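Side-chain contacts in phosphatidylinositol-specific phospholipase C (Listeria monocytogenes, PDB 2PLC), which belongs to the phosphatidylinositol-specific phospholipases C, proteins whose X domain is built on a TIM-barrel type of fold: residues I34-T37 with L38-L42; L222-T225 with P226-A230. All coordinates share one frame; numbering follows the deposited sequence.

In the fold
Both interactions are local, each lying within one continuous run of chain, and they sit on the same side of the chain's centre with their own centres about 14 Å apart. The centre of interaction 1 lies about 23 Å, and that of interaction 2 about 20 Å, from the centre of the chain. Interaction 1 joins the short helices 34-38 and 40-43; interaction 2 joins the end of the loop that follows strand 212-216 to the start of helix 226-246. They meet where the end of the first run packs on the turn into the long helix: Pro-41 O lies 3.2 Å from Thr-225 CB, and Leu-42 O is 3.7 Å from Pro-226 CG. Arg-227 continues this neighbourhood by touching Gln-44, just beyond helix 40-43.

Interaction 1 of 2, residues I34-T37 with L38-L42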
loop_
_atom_site.group_PDB
_atom_site.type_symbol
_atom_site.label_atom_id
_atom_site.label_comp_id
_atom_site.label_asym_id
_atom_site.label_seq_id
_atom_site.Cartn_x
_atom_site.Cartn_y
_atom_site.Cartn_z
ATOM N N ILE A 34 1.046 -20.926 -14.431
ATOM C CA ILE A 34 1.967 -22.040 -14.263
ATOM C C ILE A 34 3.383 -21.576 -13.887
ATOM O O ILE A 34 4.066 -22.241 -13.107
ATOM C CB ILE A 34 1.992 -22.936 -15.532
ATOM C CG1 ILE A 34 2.760 -24.231 -15.263
ATOM C CG2 ILE A 34 2.575 -22.174 -16.712
ATOM C CD1 ILE A 34 2.155 -25.103 -14.155
ATOM N N THR A 35 3.806 -20.422 -14.402
ATOM C CA THR A 35 5.139 -19.896 -14.087
ATOM C C THR A 35 5.223 -19.474 -12.615
ATOM O O THR A 35 6.285 -19.552 -11.994
ATOM C CB THR A 35 5.516 -18.701 -14.994
ATOM O OG1 THR A 35 5.435 -19.102 -16.364
ATOM C CG2 THR A 35 6.944 -18.244 -14.714
ATOM N N TRP A 36 4.096 -19.037 -12.063
ATOM C CA TRP A 36 4.038 -18.627 -10.667
ATOM C C TRP A 36 4.251 -19.835 -9.748
ATOM O O TRP A 36 4.956 -19.743 -8.741
ATOM C CB TRP A 36 2.695 -17.959 -10.370
ATOM C CG TRP A 36 2.597 -17.404 -8.986
ATOM C CD1 TRP A 36 3.050 -16.188 -8.551
ATOM C CD2 TRP A 36 2.033 -18.054 -7.844
ATOM N NE1 TRP A 36 2.809 -16.048 -7.204
ATOM C CE2 TRP A 36 2.188 -17.180 -6.746
ATOM C CE3 TRP A 36 1.412 -19.293 -7.639
ATOM C CZ2 TRP A 36 1.748 -17.507 -5.465
ATOM C CZ3 TRP A 36 0.973 -19.616 -6.364
ATOM C CH2 TRP A 36 1.145 -18.727 -5.294
ATOM N N THR A 37 3.656 -20.972 -10.103
ATOM C CA THR A 37 3.800 -22.184 -9.295
ATOM C C THR A 37 5.228 -22.734 -9.368
ATOM O O THR A 37 5.760 -23.223 -8.375
ATOM C CB THR A 37 2.803 -23.287 -9.731
ATOM O OG1 THR A 37 3.044 -23.635 -11.098
ATOM C CG2 THR A 37 1.367 -22.806 -9.579
ATOM N N LEU A 38 5.843 -22.642 -10.546
ATOM C CA LEU A 38 7.218 -23.120 -10.757
ATOM C C LEU A 38 8.276 -22.281 -10.022
ATOM O O LEU A 38 9.307 -22.801 -9.599
ATOM C CB LEU A 38 7.543 -23.150 -12.258
ATOM C CG LEU A 38 6.741 -24.129 -13.122
ATOM C CD1 LEU A 38 7.031 -23.893 -14.606
ATOM C CD2 LEU A 38 7.085 -25.548 -12.719
ATOM N N THR A 39 8.011 -20.985 -9.880
ATOM C CA THR A 39 8.931 -20.066 -9.209
ATOM C C THR A 39 8.347 -19.559 -7.891
ATOM O O THR A 39 8.837 -18.580 -7.327
ATOM C CB THR A 39 9.197 -18.835 -10.086
ATOM O OG1 THR A 39 7.977 -18.102 -10.239
ATOM C CG2 THR A 39 9.708 -19.243 -11.460
ATOM N N LYS A 40 7.329 -20.255 -7.392
ATOM C CA LYS A 40 6.610 -19.898 -6.170
ATOM C C LYS A 40 7.395 -19.354 -4.974
ATOM O O LYS A 40 7.093 -18.267 -4.481
ATOM C CB LYS A 40 5.712 -21.063 -5.739
ATOM C CG LYS A 40 4.702 -20.738 -4.658
ATOM C CD LYS A 40 3.538 -21.711 -4.730
ATOM C CE LYS A 40 3.345 -22.475 -3.438
ATOM N NZ LYS A 40 3.015 -21.579 -2.294
ATOM N N PRO A 41 8.414 -20.084 -4.491
ATOM C CA PRO A 41 9.180 -19.585 -3.339
ATOM C C PRO A 41 9.843 -18.209 -3.513
ATOM O O PRO A 41 10.091 -17.504 -2.533
ATOM C CB PRO A 41 10.201 -20.700 -3.099
ATOM C CG PRO A 41 10.349 -21.330 -4.461
ATOM C CD PRO A 41 8.936 -21.385 -4.945
ATOM N N LEU A 42 10.086 -17.815 -4.759
ATOM C CA LEU A 42 10.712 -16.531 -5.061
ATOM C C LEU A 42 9.687 -15.444 -5.408
ATOM O O LEU A 42 9.885 -14.258 -5.106
ATOM C CB LEU A 42 11.665 -16.689 -6.249
ATOM C CG LEU A 42 12.701 -17.813 -6.214
ATOM C CD1 LEU A 42 13.351 -17.936 -7.586
ATOM C CD2 LEU A 42 13.739 -17.539 -5.135
#
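Thr-39 turns back on the helix it leaves and bonds Thr-35 O twice, through its hydroxyl OG1 at 2.8 Å and through its backbone N at 3.1 Å. The two donors reach the carbonyl from opposite faces of its plane. Placing OG1 between the backbone N and the carbonyl carbon (chi1 65°) is what brings the hydroxyl back to this oxygen. One residue earlier Ile-34 O also has two donors, now from different residues: Leu-38 N at 3.1 Å and the hydroxyl of Thr-37, whose OG1 lies 2.7 Å away, and here both come from the same face. A weak bond from Lys-40 N to Thr-37 O spans the break.

Apolar contact is lighter. The aliphatic chain of Lys-40 passes over the rim of the six-membered ring of Trp-36 at CZ3 and CH2, with CD 3.7 Å from CZ3, the two side chains lying oblique to each other. Trp-36 also touches Ile-76 and Leu-78 of strand 76-78. Ile-34 CG1 and Leu-38 CD1 graze at 4.3 Å.

Thr-39 ends helix 34-38 and takes the N-cap position of helix 40-43, its hydroxyl turned back to Thr-35 O and making no capping bond forward: a break between two short consecutive helices.

Interaction 2 of 2, residues L222-T225 with P226-A230; sequences LTFT and PRQYA
Thr-225 N donates to the side-chain oxygen of Gln-228, OE1, at 2.8 Å in a nearly straight bond (168° at the hydrogen). The donor lies in the plane of the amide and meets a lone pair of OE1. Gln-228 gets there with CG anti to its own carbonyl carbon and an extended chain beyond, which carries the amide back toward the residue preceding the helix. The return bond is weaker: Gln-228 N reaches Thr-225 OG1 at 3.3 Å, and the same hydroxyl also makes a weak bond to OE1. A backbone bond from Tyr-229 N to Thr-225 O, 3.1 Å long, closes the first turn.

Reciprocal side-chain to backbone bonds between the N-cap residue and the third residue of the helix define a capping box, here with threonine and glutamine at the start of helix 226-246. Pro-226 occupies the first helical position and packs against Asp-258.

Outside the box, Phe-224 meets two helix side chains, one over a face of its ring and one at its edge. Gln-228 CB sits over the centre of the ring, 3.7 Å from the centroid and only 6° off the normal, a CH-pi contact. Toward Tyr-229 the phenylalanine presents its edge: CD2 points into the tyrosine face in a T-shaped stack, centroids 4.9 Å apart and planes at 85°. The hydroxyl of Tyr-229 is hydrogen-bonded to Pro-189 O, while its side chain also touches Ala-219 and Ser-221. Arg-227 leads away from the cap to a cation-pi contact with Phe-259.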
loop_
_atom_site.group_PDB
_atom_site.type_symbol
_atom_site.label_atom_id
_atom_site.label_comp_id
_atom_site.label_asym_id
_atom_site.label_seq_id
_atom_site.Cartn_x
_atom_site.Cartn_y
_atom_site.Cartn_z
ATOM N N LEU A 222 19.027 -13.686 -3.424
ATOM C CA LEU A 222 19.254 -14.893 -4.213
ATOM C C LEU A 222 19.235 -16.094 -3.278
ATOM O O LEU A 222 18.730 -17.160 -3.632
ATOM C CB LEU A 222 20.612 -14.835 -4.917
ATOM C CG LEU A 222 20.870 -13.693 -5.902
ATOM C CD1 LEU A 222 22.280 -13.810 -6.444
ATOM C CD2 LEU A 222 19.865 -13.724 -7.037
ATOM N N THR A 223 19.741 -15.886 -2.064
ATOM C CA THR A 223 19.827 -16.932 -1.054
ATOM C C THR A 223 18.815 -16.816 0.085
ATOM O O THR A 223 18.877 -17.581 1.049
ATOM C CB THR A 223 21.256 -16.997 -0.462
ATOM O OG1 THR A 223 21.590 -15.740 0.141
ATOM C CG2 THR A 223 22.269 -17.305 -1.560
ATOM N N PHE A 224 17.885 -15.868 -0.027
ATOM C CA PHE A 224 16.855 -15.659 0.997
ATOM C C PHE A 224 15.561 -15.236 0.304
ATOM O O PHE A 224 15.540 -14.255 -0.435
ATOM C CB PHE A 224 17.306 -14.578 1.978
ATOM C CG PHE A 224 17.112 -14.942 3.418
ATOM C CD1 PHE A 224 17.541 -16.169 3.905
ATOM C CD2 PHE A 224 16.512 -14.048 4.298
ATOM C CE1 PHE A 224 17.374 -16.503 5.248
ATOM C CE2 PHE A 224 16.340 -14.368 5.638
ATOM C CZ PHE A 224 16.772 -15.597 6.115
ATOM N N THR A 225 14.496 -15.998 0.517
ATOM C CA THR A 225 13.209 -15.720 -0.112
ATOM C C THR A 225 12.351 -14.732 0.676
ATOM O O THR A 225 12.605 -14.489 1.855
ATOM C CB THR A 225 12.383 -17.018 -0.287
ATOM O OG1 THR A 225 12.001 -17.530 1.000
ATOM C CG2 THR A 225 13.186 -18.064 -1.032
ATOM N N PRO A 226 11.324 -14.142 0.025
ATOM C CA PRO A 226 10.446 -13.190 0.716
ATOM C C PRO A 226 9.853 -13.827 1.973
ATOM O O PRO A 226 9.732 -13.173 3.005
ATOM C CB PRO A 226 9.366 -12.909 -0.329
ATOM C CG PRO A 226 10.139 -12.977 -1.617
ATOM C CD PRO A 226 10.997 -14.206 -1.416
ATOM N N ARG A 227 9.526 -15.115 1.887
ATOM C CA ARG A 227 8.950 -15.850 3.008
ATOM C C ARG A 227 9.925 -15.922 4.187
ATOM O O ARG A 227 9.520 -15.784 5.338
ATOM C CB ARG A 227 8.547 -17.259 2.562
ATOM C CG ARG A 227 8.128 -18.190 3.688
ATOM C CD ARG A 227 6.660 -18.068 4.024
ATOM N NE ARG A 227 5.812 -18.714 3.022
ATOM C CZ ARG A 227 4.532 -19.031 3.214
ATOM N NH1 ARG A 227 3.942 -18.762 4.377
ATOM N NH2 ARG A 227 3.835 -19.600 2.237
ATOM N N GLN A 228 11.206 -16.123 3.893
ATOM C CA GLN A 228 12.224 -16.200 4.937
ATOM C C GLN A 228 12.442 -14.857 5.632
ATOM O O GLN A 228 12.497 -14.799 6.859
ATOM C CB GLN A 228 13.536 -16.722 4.369
ATOM C CG GLN A 228 13.468 -18.178 3.955
ATOM C CD GLN A 228 14.746 -18.642 3.305
ATOM O OE1 GLN A 228 15.099 -18.193 2.215
ATOM N NE2 GLN A 228 15.461 -19.535 3.978
ATOM N N TYR A 229 12.540 -13.783 4.853
ATOM C CA TYR A 229 12.728 -12.444 5.408
ATOM C C TYR A 229 11.585 -12.062 6.345
ATOM O O TYR A 229 11.819 -11.530 7.433
ATOM C CB TYR A 229 12.798 -11.401 4.295
ATOM C CG TYR A 229 14.184 -11.107 3.775
ATOM C CD1 TYR A 229 15.080 -10.341 4.524
ATOM C CD2 TYR A 229 14.593 -11.562 2.519
ATOM C CE1 TYR A 229 16.346 -10.030 4.037
ATOM C CE2 TYR A 229 15.864 -11.257 2.023
ATOM C CZ TYR A 229 16.733 -10.489 2.790
ATOM O OH TYR A 229 17.990 -10.179 2.309
ATOM N N ALA A 230 10.355 -12.321 5.903
ATOM C CA ALA A 230 9.153 -11.999 6.667
ATOM C C ALA A 230 9.096 -12.758 7.981
ATOM O O ALA A 230 8.693 -12.204 9.006
ATOM C CB ALA A 230 7.907 -12.288 5.834
#